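Local coordinates for multicopper oxidase (Pseudomonas thermotolerans, PDB 6VOW), which probably oxidises phenolic, lignin-related substrates in the manner of a laccase, passing the electrons through its copper centres to reduce dioxygen to water, at residues Ser168-Thr173 / Thr202-Pro207; Leu223-Asn228 / Tyr260-Gly265; Arg365-Leu370 / Ala451-Ala456. All coordinates share one frame; numbering follows the deposited sequence. Where two conformers were deposited one is given.

Interaction 1 (Ser168-Thr173 / Thr202-Pro207)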
ATOM      1  N   SER A 168       5.958   0.725 -13.374  1.00 37.64           N
ATOM      2  CA  SER A 168       5.437   1.109 -12.092  1.00 39.43           C
ATOM      3  C   SER A 168       4.465   2.284 -12.217  1.00 39.49           C
ATOM      4  O   SER A 168       4.793   3.303 -12.839  1.00 35.74           O
ATOM      5  CB  SER A 168       6.560   1.534 -11.160  1.00 35.60           C
ATOM      6  OG  SER A 168       7.382   0.427 -10.857  1.00 37.03           O
ATOM      7  N   LEU A 169       3.275   2.134 -11.613  1.00 40.11           N
ATOM      8  CA  LEU A 169       2.152   3.161 -11.620  1.00 39.07           C
ATOM      9  C   LEU A 169       1.762   3.476 -10.219  1.00 35.62           C
ATOM     10  O   LEU A 169       1.197   2.627  -9.559  1.00 40.47           O
ATOM     11  CB  LEU A 169       0.896   2.657 -12.359  1.00 39.72           C
ATOM     12  CG  LEU A 169       0.915   3.087 -13.818  1.00 47.61           C
ATOM     13  CD1 LEU A 169       2.242   2.831 -14.486  1.00 52.28           C
ATOM     14  CD2 LEU A 169      -0.153   2.349 -14.555  1.00 56.37           C
ATOM     15  N   SER A 170       2.106   4.672  -9.771  1.00 37.91           N
ATOM     16  CA  SER A 170       1.807   5.099  -8.397  1.00 41.49           C
ATOM     17  C   SER A 170       0.663   6.095  -8.457  1.00 40.30           C
ATOM     18  O   SER A 170       0.806   7.174  -9.010  1.00 36.68           O
ATOM     19  CB  SER A 170       3.040   5.744  -7.750  1.00 48.67           C
ATOM     20  OG  SER A 170       4.055   4.778  -7.463  1.00 43.63           O
ATOM     21  N   LEU A 171      -0.476   5.672  -7.930  1.00 34.92           N
ATOM     22  CA  LEU A 171      -1.673   6.490  -7.899  1.00 38.43           C
ATOM     23  C   LEU A 171      -1.731   7.350  -6.670  1.00 38.98           C
ATOM     24  O   LEU A 171      -1.540   6.879  -5.579  1.00 36.78           O
ATOM     25  CB  LEU A 171      -2.874   5.579  -7.813  1.00 44.25           C
ATOM     26  CG  LEU A 171      -3.013   4.725  -9.080  1.00 49.49           C
ATOM     27  CD1 LEU A 171      -3.975   3.573  -8.851  1.00 44.75           C
ATOM     28  CD2 LEU A 171      -3.543   5.639 -10.136  1.00 58.55           C
ATOM     29  N   LYS A 172      -2.074   8.610  -6.873  0.50 40.89           N
ATOM     30  CA  LYS A 172      -2.297   9.511  -5.772  0.50 42.03           C
ATOM     31  C   LYS A 172      -3.323  10.573  -6.152  0.50 44.92           C
ATOM     32  O   LYS A 172      -3.250  11.205  -7.245  0.50 43.17           O
ATOM     33  CB  LYS A 172      -0.978  10.151  -5.299  0.50 35.41           C
ATOM     34  CG  LYS A 172      -1.139  10.825  -3.953  0.50 35.49           C
ATOM     35  CD  LYS A 172       0.158  11.334  -3.418  0.50 37.50           C
ATOM     36  CE  LYS A 172       0.113  11.201  -1.906  0.50 40.29           C
ATOM     37  NZ  LYS A 172      -0.795  12.179  -1.277  0.50 36.37           N
ATOM     38  N   THR A 173      -4.287  10.755  -5.244  1.00 41.39           N
ATOM     39  CA  THR A 173      -5.374  11.733  -5.419  1.00 46.07           C
ATOM     40  C   THR A 173      -5.108  12.852  -4.410  1.00 42.22           C
ATOM     41  O   THR A 173      -5.362  12.711  -3.205  1.00 40.28           O
ATOM     42  CB  THR A 173      -6.735  11.021  -5.259  1.00 44.49           C
ATOM     43  OG1 THR A 173      -6.858  10.208  -6.398  1.00 46.77           O
ATOM     44  CG2 THR A 173      -7.985  12.000  -5.182  1.00 46.20           C
ATOM     45  N   THR A 202      -3.461  11.484  -9.988  1.00 38.34           N
ATOM     46  CA  THR A 202      -2.226  11.468 -10.720  1.00 38.48           C
ATOM     47  C   THR A 202      -1.746  10.008 -10.701  1.00 37.75           C
ATOM     48  O   THR A 202      -2.053   9.208  -9.819  1.00 38.17           O
ATOM     49  CB  THR A 202      -1.132  12.308 -10.048  1.00 40.65           C
ATOM     50  OG1 THR A 202      -1.018  11.905  -8.693  1.00 46.13           O
ATOM     51  CG2 THR A 202      -1.356  13.855 -10.136  1.00 49.11           C
ATOM     52  N   VAL A 203      -1.004   9.702 -11.733  1.00 35.46           N
ATOM     53  CA  VAL A 203      -0.260   8.479 -11.865  1.00 41.00           C
ATOM     54  C   VAL A 203       1.131   8.948 -12.017  1.00 39.78           C
ATOM     55  O   VAL A 203       1.418   9.674 -12.991  1.00 39.41           O
ATOM     56  CB  VAL A 203      -0.681   7.704 -13.116  1.00 44.11           C
ATOM     57  CG1 VAL A 203       0.404   6.741 -13.548  1.00 43.49           C
ATOM     58  CG2 VAL A 203      -1.930   6.917 -12.805  1.00 46.35           C
ATOM     59  N   ASN A 204       1.979   8.542 -11.068  1.00 41.07           N
ATOM     60  CA  ASN A 204       3.404   8.982 -11.046  1.00 41.74           C
ATOM     61  C   ASN A 204       3.524  10.491 -11.098  1.00 43.51           C
ATOM     62  O   ASN A 204       4.304  11.045 -11.862  1.00 41.16           O
ATOM     63  CB  ASN A 204       4.169   8.313 -12.223  1.00 40.34           C
ATOM     64  CG  ASN A 204       4.134   6.774 -12.156  1.00 40.26           C
ATOM     65  OD1 ASN A 204       3.908   6.194 -11.114  1.00 43.01           O
ATOM     66  ND2 ASN A 204       4.358   6.122 -13.269  1.00 42.43           N
ATOM     67  N   ALA A 205       2.692  11.183 -10.307  1.00 42.14           N
ATOM     68  CA  ALA A 205       2.701  12.703 -10.222  1.00 50.19           C
ATOM     69  C   ALA A 205       2.080  13.481 -11.383  1.00 51.83           C
ATOM     70  O   ALA A 205       2.097  14.738 -11.373  1.00 55.65           O
ATOM     71  CB  ALA A 205       4.106  13.224 -10.032  1.00 50.72           C
ATOM     72  N   ARG A 206       1.541  12.770 -12.371  1.00 51.33           N
ATOM     73  CA  ARG A 206       1.037  13.396 -13.561  1.00 47.09           C
ATOM     74  C   ARG A 206      -0.463  13.075 -13.702  1.00 43.10           C
ATOM     75  O   ARG A 206      -0.812  11.889 -13.585  1.00 43.81           O
ATOM     76  CB  ARG A 206       1.803  12.823 -14.737  1.00 49.79           C
ATOM     77  CG  ARG A 206       3.313  13.002 -14.686  1.00 63.63           C
ATOM     78  CD  ARG A 206       3.795  14.334 -15.254  1.00 78.80           C
ATOM     79  NE  ARG A 206       3.494  14.471 -16.677  1.00 90.95           N
ATOM     80  CZ  ARG A 206       4.226  14.025 -17.704  1.00 87.20           C
ATOM     81  NH1 ARG A 206       5.401  13.373 -17.540  1.00109.25           N
ATOM     82  NH2 ARG A 206       3.743  14.240 -18.939  1.00 68.97           N
ATOM     83  N   PRO A 207      -1.342  14.111 -13.914  1.00 54.84           N
ATOM     84  CA  PRO A 207      -2.758  13.804 -14.139  1.00 54.25           C
ATOM     85  C   PRO A 207      -2.864  13.194 -15.521  1.00 52.38           C
ATOM     86  O   PRO A 207      -2.464  13.774 -16.538  1.00 48.36           O
ATOM     87  CB  PRO A 207      -3.456  15.169 -14.043  1.00 56.81           C
ATOM     88  CG  PRO A 207      -2.396  16.164 -14.389  1.00 51.55           C
ATOM     89  CD  PRO A 207      -1.109  15.580 -13.910  1.00 51.81           C
TER
HETATM   90  O   HOH W   1       0.836   9.969  -8.539  1.00 38.97           O
HETATM   91  O   HOH W   2       5.415   4.318  -9.596  1.00 43.28           O

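Interaction 2 (Leu223-Asn228 / Tyr260-Gly265)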
ATOM      1  N   LEU A 223       0.957  -1.689  -9.826  1.00 39.33           N
ATOM      2  CA  LEU A 223      -0.026  -0.611  -9.513  1.00 37.04           C
ATOM      3  C   LEU A 223       0.001  -0.428  -8.045  1.00 35.02           C
ATOM      4  O   LEU A 223      -0.268  -1.379  -7.285  1.00 41.80           O
ATOM      5  CB  LEU A 223      -1.392  -1.050  -9.940  1.00 39.00           C
ATOM      6  CG  LEU A 223      -1.504  -0.863 -11.464  1.00 51.55           C
ATOM      7  CD1 LEU A 223      -2.445  -1.877 -12.087  1.00 59.80           C
ATOM      8  CD2 LEU A 223      -2.037   0.517 -11.713  1.00 53.14           C
ATOM      9  N   PHE A 224       0.376   0.772  -7.647  1.00 32.50           N
ATOM     10  CA  PHE A 224       0.472   1.147  -6.248  1.00 37.36           C
ATOM     11  C   PHE A 224      -0.541   2.244  -5.941  1.00 34.63           C
ATOM     12  O   PHE A 224      -0.569   3.299  -6.591  1.00 37.02           O
ATOM     13  CB  PHE A 224       1.858   1.711  -5.903  1.00 39.05           C
ATOM     14  CG  PHE A 224       3.014   0.860  -6.310  1.00 35.94           C
ATOM     15  CD1 PHE A 224       3.488   0.889  -7.589  1.00 35.74           C
ATOM     16  CD2 PHE A 224       3.656   0.070  -5.390  1.00 32.83           C
ATOM     17  CE1 PHE A 224       4.620   0.140  -7.912  1.00 39.98           C
ATOM     18  CE2 PHE A 224       4.716  -0.737  -5.727  1.00 36.81           C
ATOM     19  CZ  PHE A 224       5.243  -0.644  -6.989  1.00 41.05           C
ATOM     20  N   ASN A 225      -1.357   2.005  -4.941  1.00 33.20           N
ATOM     21  CA  ASN A 225      -2.272   3.062  -4.521  1.00 37.80           C
ATOM     22  C   ASN A 225      -1.580   3.778  -3.368  1.00 39.09           C
ATOM     23  O   ASN A 225      -1.524   3.268  -2.222  1.00 35.25           O
ATOM     24  CB  ASN A 225      -3.645   2.491  -4.137  1.00 39.53           C
ATOM     25  CG  ASN A 225      -4.594   3.587  -3.610  1.00 43.12           C
ATOM     26  OD1 ASN A 225      -4.156   4.666  -3.187  1.00 37.11           O
ATOM     27  ND2 ASN A 225      -5.900   3.303  -3.644  1.00 49.55           N
ATOM     28  N   LEU A 226      -1.008   4.940  -3.677  1.00 34.24           N
ATOM     29  CA  LEU A 226      -0.302   5.646  -2.702  1.00 36.71           C
ATOM     30  C   LEU A 226      -1.160   6.708  -2.088  1.00 47.57           C
ATOM     31  O   LEU A 226      -0.631   7.529  -1.363  1.00 39.59           O
ATOM     32  CB  LEU A 226       1.025   6.213  -3.231  1.00 30.91           C
ATOM     33  CG  LEU A 226       1.894   5.207  -3.929  1.00 32.85           C
ATOM     34  CD1 LEU A 226       3.202   5.896  -4.252  1.00 40.24           C
ATOM     35  CD2 LEU A 226       2.192   3.991  -3.057  1.00 33.67           C
ATOM     36  N   ASP A 227      -2.476   6.608  -2.252  1.00 46.22           N
ATOM     37  CA  ASP A 227      -3.364   7.601  -1.759  1.00 40.39           C
ATOM     38  C   ASP A 227      -3.726   7.434  -0.307  1.00 37.62           C
ATOM     39  O   ASP A 227      -3.740   6.389   0.181  1.00 42.58           O
ATOM     40  CB  ASP A 227      -4.618   7.660  -2.570  1.00 42.80           C
ATOM     41  CG  ASP A 227      -5.329   9.017  -2.377  1.00 57.00           C
ATOM     42  OD1 ASP A 227      -4.781  10.048  -2.905  1.00 43.52           O
ATOM     43  OD2 ASP A 227      -6.365   9.030  -1.600  1.00 51.14           O
ATOM     44  N   ASN A 228      -4.031   8.529   0.362  1.00 43.23           N
ATOM     45  CA  ASN A 228      -4.541   8.577   1.773  1.00 39.37           C
ATOM     46  C   ASN A 228      -5.906   7.987   1.909  1.00 38.99           C
ATOM     47  O   ASN A 228      -6.226   7.529   2.993  1.00 53.23           O
ATOM     48  CB  ASN A 228      -4.758  10.045   2.255  1.00 49.21           C
ATOM     49  CG  ASN A 228      -3.478  10.801   2.536  1.00 52.74           C
ATOM     50  OD1 ASN A 228      -2.506  10.653   1.818  1.00 54.00           O
ATOM     51  ND2 ASN A 228      -3.491  11.662   3.577  1.00 50.04           N
ATOM     52  N   TYR A 260     -11.062  -3.853 -10.630  1.00 49.14           N
ATOM     53  CA  TYR A 260     -10.423  -4.280  -9.394  1.00 52.13           C
ATOM     54  C   TYR A 260     -10.441  -3.082  -8.439  1.00 42.02           C
ATOM     55  O   TYR A 260     -10.030  -2.003  -8.823  1.00 47.24           O
ATOM     56  CB  TYR A 260      -9.016  -4.785  -9.674  1.00 51.69           C
ATOM     57  CG  TYR A 260      -8.391  -5.309  -8.427  1.00 38.97           C
ATOM     58  CD1 TYR A 260      -7.726  -4.451  -7.548  1.00 41.64           C
ATOM     59  CD2 TYR A 260      -8.458  -6.667  -8.102  1.00 36.09           C
ATOM     60  CE1 TYR A 260      -7.143  -4.928  -6.393  1.00 35.48           C
ATOM     61  CE2 TYR A 260      -7.876  -7.120  -6.976  1.00 36.61           C
ATOM     62  CZ  TYR A 260      -7.193  -6.230  -6.124  1.00 37.92           C
ATOM     63  OH  TYR A 260      -6.648  -6.688  -4.938  1.00 56.29           O
ATOM     64  N   TRP A 261     -10.899  -3.281  -7.224  1.00 39.44           N
ATOM     65  CA  TRP A 261     -10.991  -2.188  -6.232  1.00 42.38           C
ATOM     66  C   TRP A 261      -9.687  -2.088  -5.483  1.00 39.03           C
ATOM     67  O   TRP A 261      -9.399  -2.896  -4.567  1.00 41.65           O
ATOM     68  CB  TRP A 261     -12.134  -2.431  -5.234  1.00 47.96           C
ATOM     69  CG  TRP A 261     -13.516  -2.239  -5.832  1.00 61.56           C
ATOM     70  CD1 TRP A 261     -13.946  -2.686  -7.033  1.00 69.75           C
ATOM     71  CD2 TRP A 261     -14.626  -1.560  -5.249  1.00 63.44           C
ATOM     72  NE1 TRP A 261     -15.235  -2.357  -7.237  1.00 77.46           N
ATOM     73  CE2 TRP A 261     -15.687  -1.645  -6.165  1.00 71.66           C
ATOM     74  CE3 TRP A 261     -14.815  -0.863  -4.063  1.00 66.48           C
ATOM     75  CZ2 TRP A 261     -16.942  -1.095  -5.915  1.00 77.22           C
ATOM     76  CZ3 TRP A 261     -16.048  -0.301  -3.807  1.00 81.64           C
ATOM     77  CH2 TRP A 261     -17.102  -0.419  -4.728  1.00 90.09           C
ATOM     78  N   LEU A 262      -8.877  -1.130  -5.886  1.00 44.28           N
ATOM     79  CA  LEU A 262      -7.566  -0.926  -5.331  1.00 41.42           C
ATOM     80  C   LEU A 262      -7.748   0.086  -4.253  1.00 33.99           C
ATOM     81  O   LEU A 262      -7.799   1.298  -4.521  1.00 36.87           O
ATOM     82  CB  LEU A 262      -6.585  -0.315  -6.388  1.00 44.59           C
ATOM     83  CG  LEU A 262      -5.076  -0.383  -6.037  1.00 38.31           C
ATOM     84  CD1 LEU A 262      -4.754  -1.816  -6.000  1.00 44.15           C
ATOM     85  CD2 LEU A 262      -4.199   0.189  -7.120  1.00 42.91           C
ATOM     86  N   GLY A 263      -7.871  -0.398  -3.052  1.00 33.40           N
ATOM     87  CA  GLY A 263      -7.877   0.472  -1.895  1.00 45.54           C
ATOM     88  C   GLY A 263      -6.571   1.158  -1.549  1.00 38.69           C
ATOM     89  O   GLY A 263      -5.519   0.793  -2.028  1.00 39.09           O
ATOM     90  N   PRO A 264      -6.640   2.149  -0.664  1.00 46.30           N
ATOM     91  CA  PRO A 264      -5.393   2.843  -0.265  1.00 44.71           C
ATOM     92  C   PRO A 264      -4.401   1.852   0.319  1.00 42.09           C
ATOM     93  O   PRO A 264      -4.777   0.912   1.125  1.00 38.24           O
ATOM     94  CB  PRO A 264      -5.863   3.879   0.740  1.00 48.65           C
ATOM     95  CG  PRO A 264      -7.359   4.007   0.537  1.00 46.98           C
ATOM     96  CD  PRO A 264      -7.834   2.694   0.029  1.00 43.92           C
ATOM     97  N   GLY A 265      -3.174   1.963  -0.180  1.00 39.12           N
ATOM     98  CA  GLY A 265      -2.123   1.054   0.265  1.00 45.94           C
ATOM     99  C   GLY A 265      -2.131  -0.345  -0.306  1.00 42.29           C
ATOM    100  O   GLY A 265      -1.322  -1.196   0.095  1.00 44.18           O
TER

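Interaction 3 (Arg365-Leu370 / Ala451-Ala456)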
ATOM      1  N   ARG A 365      -1.270  -0.572  25.642  1.00 77.04           N
ATOM      2  CA  ARG A 365      -2.466  -1.302  26.094  1.00 70.16           C
ATOM      3  C   ARG A 365      -3.049  -2.023  24.912  1.00 70.23           C
ATOM      4  O   ARG A 365      -4.021  -1.578  24.359  1.00 61.01           O
ATOM      5  CB  ARG A 365      -3.449  -0.341  26.693  1.00 68.91           C
ATOM      6  CG  ARG A 365      -2.851   0.297  27.952  1.00 94.59           C
ATOM      7  CD  ARG A 365      -3.616   1.493  28.482  1.00 96.38           C
ATOM      8  NE  ARG A 365      -3.942   2.494  27.454  1.00 99.54           N
ATOM      9  CZ  ARG A 365      -5.057   2.509  26.714  1.00100.59           C
ATOM     10  NH1 ARG A 365      -5.978   1.544  26.851  1.00 91.47           N
ATOM     11  NH2 ARG A 365      -5.249   3.484  25.816  1.00 92.72           N
ATOM     12  N   PRO A 366      -2.462  -3.167  24.528  1.00 83.74           N
ATOM     13  CA  PRO A 366      -2.703  -3.747  23.204  1.00 66.16           C
ATOM     14  C   PRO A 366      -4.049  -4.493  23.112  1.00 66.80           C
ATOM     15  O   PRO A 366      -4.345  -5.348  23.983  1.00 62.78           O
ATOM     16  CB  PRO A 366      -1.557  -4.751  23.089  1.00 79.70           C
ATOM     17  CG  PRO A 366      -1.375  -5.246  24.502  1.00 81.72           C
ATOM     18  CD  PRO A 366      -1.903  -4.175  25.444  1.00 78.40           C
ATOM     19  N   ILE A 367      -4.843  -4.189  22.074  1.00 48.96           N
ATOM     20  CA  ILE A 367      -6.219  -4.783  21.894  1.00 54.45           C
ATOM     21  C   ILE A 367      -6.170  -6.318  21.949  1.00 62.53           C
ATOM     22  O   ILE A 367      -7.105  -6.940  22.472  1.00 67.55           O
ATOM     23  CB  ILE A 367      -6.952  -4.276  20.616  1.00 56.38           C
ATOM     24  CG1 ILE A 367      -8.496  -4.381  20.741  1.00 72.96           C
ATOM     25  CG2 ILE A 367      -6.493  -5.017  19.349  1.00 66.41           C
ATOM     26  CD1 ILE A 367      -9.187  -3.256  21.541  1.00 83.21           C
ATOM     27  N   ALA A 368      -5.084  -6.917  21.436  1.00 70.02           N
ATOM     28  CA  ALA A 368      -4.819  -8.351  21.644  1.00 61.22           C
ATOM     29  C   ALA A 368      -3.336  -8.690  21.732  1.00 75.63           C
ATOM     30  O   ALA A 368      -2.445  -7.941  21.241  1.00 72.83           O
ATOM     31  CB  ALA A 368      -5.463  -9.187  20.545  1.00 60.92           C
ATOM     32  N   THR A 369      -3.110  -9.873  22.312  1.00 74.53           N
ATOM     33  CA  THR A 369      -1.798 -10.397  22.646  1.00 64.88           C
ATOM     34  C   THR A 369      -1.704 -11.838  22.113  1.00 69.71           C
ATOM     35  O   THR A 369      -2.313 -12.759  22.674  1.00 73.52           O
ATOM     36  CB  THR A 369      -1.576 -10.286  24.169  1.00 61.86           C
ATOM     37  OG1 THR A 369      -1.742  -8.920  24.531  1.00 64.97           O
ATOM     38  CG2 THR A 369      -0.182 -10.700  24.586  1.00 65.69           C
ATOM     39  N   LEU A 370      -0.989 -12.004  20.986  1.00 55.54           N
ATOM     40  CA  LEU A 370      -0.827 -13.281  20.307  1.00 57.42           C
ATOM     41  C   LEU A 370       0.445 -13.966  20.765  1.00 54.84           C
ATOM     42  O   LEU A 370       1.444 -13.320  21.048  1.00 53.72           O
ATOM     43  CB  LEU A 370      -0.739 -13.083  18.782  1.00 55.69           C
ATOM     44  CG  LEU A 370      -1.869 -12.306  18.128  1.00 54.62           C
ATOM     45  CD1 LEU A 370      -1.603 -12.200  16.667  1.00 49.51           C
ATOM     46  CD2 LEU A 370      -3.266 -12.904  18.375  1.00 57.40           C
ATOM     47  N   ALA A 451      -5.518  -0.070  16.210  1.00 56.48           N
ATOM     48  CA  ALA A 451      -5.212  -0.740  17.419  1.00 49.79           C
ATOM     49  C   ALA A 451      -3.835  -1.341  17.286  1.00 51.44           C
ATOM     50  O   ALA A 451      -3.167  -1.234  16.255  1.00 52.41           O
ATOM     51  CB  ALA A 451      -6.244  -1.786  17.656  1.00 55.05           C
ATOM     52  N   ALA A 452      -3.387  -1.927  18.365  1.00 53.91           N
ATOM     53  CA  ALA A 452      -2.107  -2.554  18.411  1.00 51.50           C
ATOM     54  C   ALA A 452      -2.312  -4.013  18.858  1.00 53.85           C
ATOM     55  O   ALA A 452      -3.109  -4.305  19.767  1.00 55.70           O
ATOM     56  CB  ALA A 452      -1.200  -1.791  19.359  1.00 51.61           C
ATOM     57  N   ILE A 453      -1.641  -4.924  18.153  1.00 56.73           N
ATOM     58  CA  ILE A 453      -1.675  -6.362  18.454  1.00 48.85           C
ATOM     59  C   ILE A 453      -0.267  -6.739  18.847  1.00 56.56           C
ATOM     60  O   ILE A 453       0.663  -6.627  18.018  1.00 66.21           O
ATOM     61  CB  ILE A 453      -2.098  -7.176  17.241  1.00 56.48           C
ATOM     62  CG1 ILE A 453      -3.579  -6.890  16.933  1.00 51.09           C
ATOM     63  CG2 ILE A 453      -1.817  -8.662  17.485  1.00 56.57           C
ATOM     64  CD1 ILE A 453      -3.959  -7.238  15.542  1.00 62.89           C
ATOM     65  N   GLU A 454      -0.108  -7.169  20.103  1.00 50.74           N
ATOM     66  CA  GLU A 454       1.195  -7.607  20.624  1.00 54.19           C
ATOM     67  C   GLU A 454       1.410  -9.088  20.246  1.00 56.10           C
ATOM     68  O   GLU A 454       0.525  -9.934  20.522  1.00 47.71           O
ATOM     69  CB  GLU A 454       1.277  -7.416  22.145  1.00 55.83           C
ATOM     70  CG  GLU A 454       2.664  -7.742  22.701  1.00 70.36           C
ATOM     71  CD  GLU A 454       2.843  -7.485  24.171  1.00 70.20           C
ATOM     72  OE1 GLU A 454       2.259  -6.515  24.685  1.00 68.96           O
ATOM     73  OE2 GLU A 454       3.613  -8.236  24.800  1.00 93.19           O
ATOM     74  N   VAL A 455       2.512  -9.353  19.537  1.00 40.33           N
ATOM     75  CA  VAL A 455       3.082 -10.689  19.313  1.00 49.41           C
ATOM     76  C   VAL A 455       4.246 -10.795  20.290  1.00 50.50           C
ATOM     77  O   VAL A 455       5.361 -10.369  20.020  1.00 55.26           O
ATOM     78  CB  VAL A 455       3.631 -10.924  17.881  1.00 52.04           C
ATOM     79  CG1 VAL A 455       4.048 -12.404  17.680  1.00 53.94           C
ATOM     80  CG2 VAL A 455       2.583 -10.638  16.856  1.00 61.87           C
ATOM     81  N   ALA A 456       4.070 -12.319  21.434  1.00 48.62           N
ATOM     82  CA  ALA A 456       5.173 -12.660  22.325  1.00 51.52           C
ATOM     83  C   ALA A 456       5.090 -14.074  22.849  1.00 58.18           C
ATOM     84  O   ALA A 456       4.887 -14.984  22.068  1.00 64.70           O
ATOM     85  CB  ALA A 456       5.295 -11.663  23.468  1.00 64.32           C
TER

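Interaction 1 (Ser168-Thr173 / Thr202-Pro207)
S168 meets N204 through its backbone: S168 O accepts from N204 ND2 at 2.9 Å, the donor lying in the carbonyl plane, while the S168 hydroxyl turns to E70. L169 follows with its CG 3.7 Å from V203 CG1. At S170 the same carboxamide is used again, S170 N donating to N204 OD1 at 2.7 Å, and S170 O takes N204 N in return. Strand 200-203 ends here in a type I' turn; N204 CG is set beside the backbone N (chi1 -59°), and the carboxamide beyond it reaches S168 O and S170 N. An alanine at N204 would probably leave S168 O and S170 N without these mates and weaken the hold on the turn. L171 is the non-hydrogen-bonded partner of V203, and its CD2 presses tightly on V203 CG2 at 3.4 Å. K172 pairs with T202 in a hydrogen-bonded pair, K172 N to T202 O at 3.0 Å. K172 O is gripped twice, by T202 N and, from the opposite face of its plane, by T202 OG1 at 2.8 Å. A water donates to both S170 O and T202 OG1 and accepts from A205 N. At this edge of a cupredoxin-like sheet the chemistry implies that the N204 carboxamide carries the antiparallel pairing past V203, while the T202 hydroxyl and the water reinforce K172 O and S170 O, which already accept backbone N-H groups.

Interaction 2 (Leu223-Asn228 / Tyr260-Gly265)
N225 reaches across to L262 and G265 where two sheets of the middle cupredoxin-like domain face each other: strand 218-225 belongs to one, strand 260-262 to the other. The axes of the short strands 223-225 and 260-262 approach no closer than 9.2 Å and run at 48°, which excludes direct strand pairing and fits packing between layers.

Two hydrogen bonds join the segments. G265 N donates to N225 O at 2.9 Å, just where the chain from 260-262 turns to enter strand 267-273, the sheet neighbour of strand 218-225. N225 ND2 donates to L262 O at 2.9 Å; the acceptor lies in the amide plane of N225, but the donor stands 47° out of the carbonyl plane of L262. The same nitrogen also bonds V230 O, so the buried amide serves two backbone oxygens. N225 CG, anti to the backbone N (chi1 177°), lies 3.3 Å from G263 O and beside P264 CA.

Apolar contact comes mainly from L262, whose CG sits 3.7 Å from N225 CB and whose CD2 faces L223 CB at 4.2 Å. P264 CB meets D227 O at 3.3 Å, a van der Waals contact of carbon with carbonyl oxygen. G265 has a positive phi, which favours glycine, and lies close to the bound Cu-O-Cu unit.

Within 223-228 an Asx turn fixes the other end of the amide: N225 OD1 accepts from D227 N at 2.7 Å, nearly in line with the CG-OD1 bond.

Interaction 3 (Arg365-Leu370 / Ala451-Ala456)
L370 and I453 form the tight side of this parallel pairing: L370 CD1 lies 3.6 Å from I453 CG2, the two side chains crossing at a slant. A368 and V455 point to the same face, and residues of strands 323-329 and 375-382, among them L325 and F378, cover it from the opposing sheet of the cupredoxin-like domain. CG of L370 stands anti to the carbonyl carbon (chi1 -54°), 3.7 Å from I453 CG2, so both CG and CD1 of the leucine bear on one methyl. I367 adds to the packing near the start of the pairing, its CG2 3.7 Å from A451 CB.

The other face is looser and carries T369, E454 and P366. T369 and E454 lie side by side, pointing the same way, yet T369 OG1 comes only within 4.1 Å of E454 CB. The extended glutamate runs alongside the ring of P366, with OE1 3.9 Å from P366 CG, a loose approach without direct polar contact. T369 is exposed and E454 partly so, consistent with a solvent-facing surface.

The backbone bonds tell the same story of a firm stretch and a slack end. E454 N donates to A368 O, L370 N to E454 O at 2.6 Å, and A456 N to L370 O, each with an N-H angle above 150°. By contrast, I367 N to A452 O is weak, its angle falling to 118°. The chemistry implies that edge strand 368-370 is held to the C-terminal strand by backbone bonds and one apolar face, while the other face gives buried surface through P366 and the aliphatic part of E454 but no hydrogen bond between side chains.

How the interactions relate
Along the chain the three contacts come in series, interaction 1 closing before interaction 2 opens and interaction 2 before interaction 3. Interactions 1 and 2 have centres 11 Å apart and share one sheet, in which strands 165-174 and 218-225 are neighbours; L171 N meets F224 O at 2.7 Å in a probable hydrogen bond between them. Interaction 2 then ties that sheet to the one bearing strand 260-262. Interaction 3 stands apart at the C-terminal end, its centre 35 Å from that of interaction 1, on the opposite side of the chain's centre, and 27 Å from that of interaction 2. Together they sample two cupredoxin-like units of the multicopper oxidase fold, with interaction 2 nearest the copper cluster.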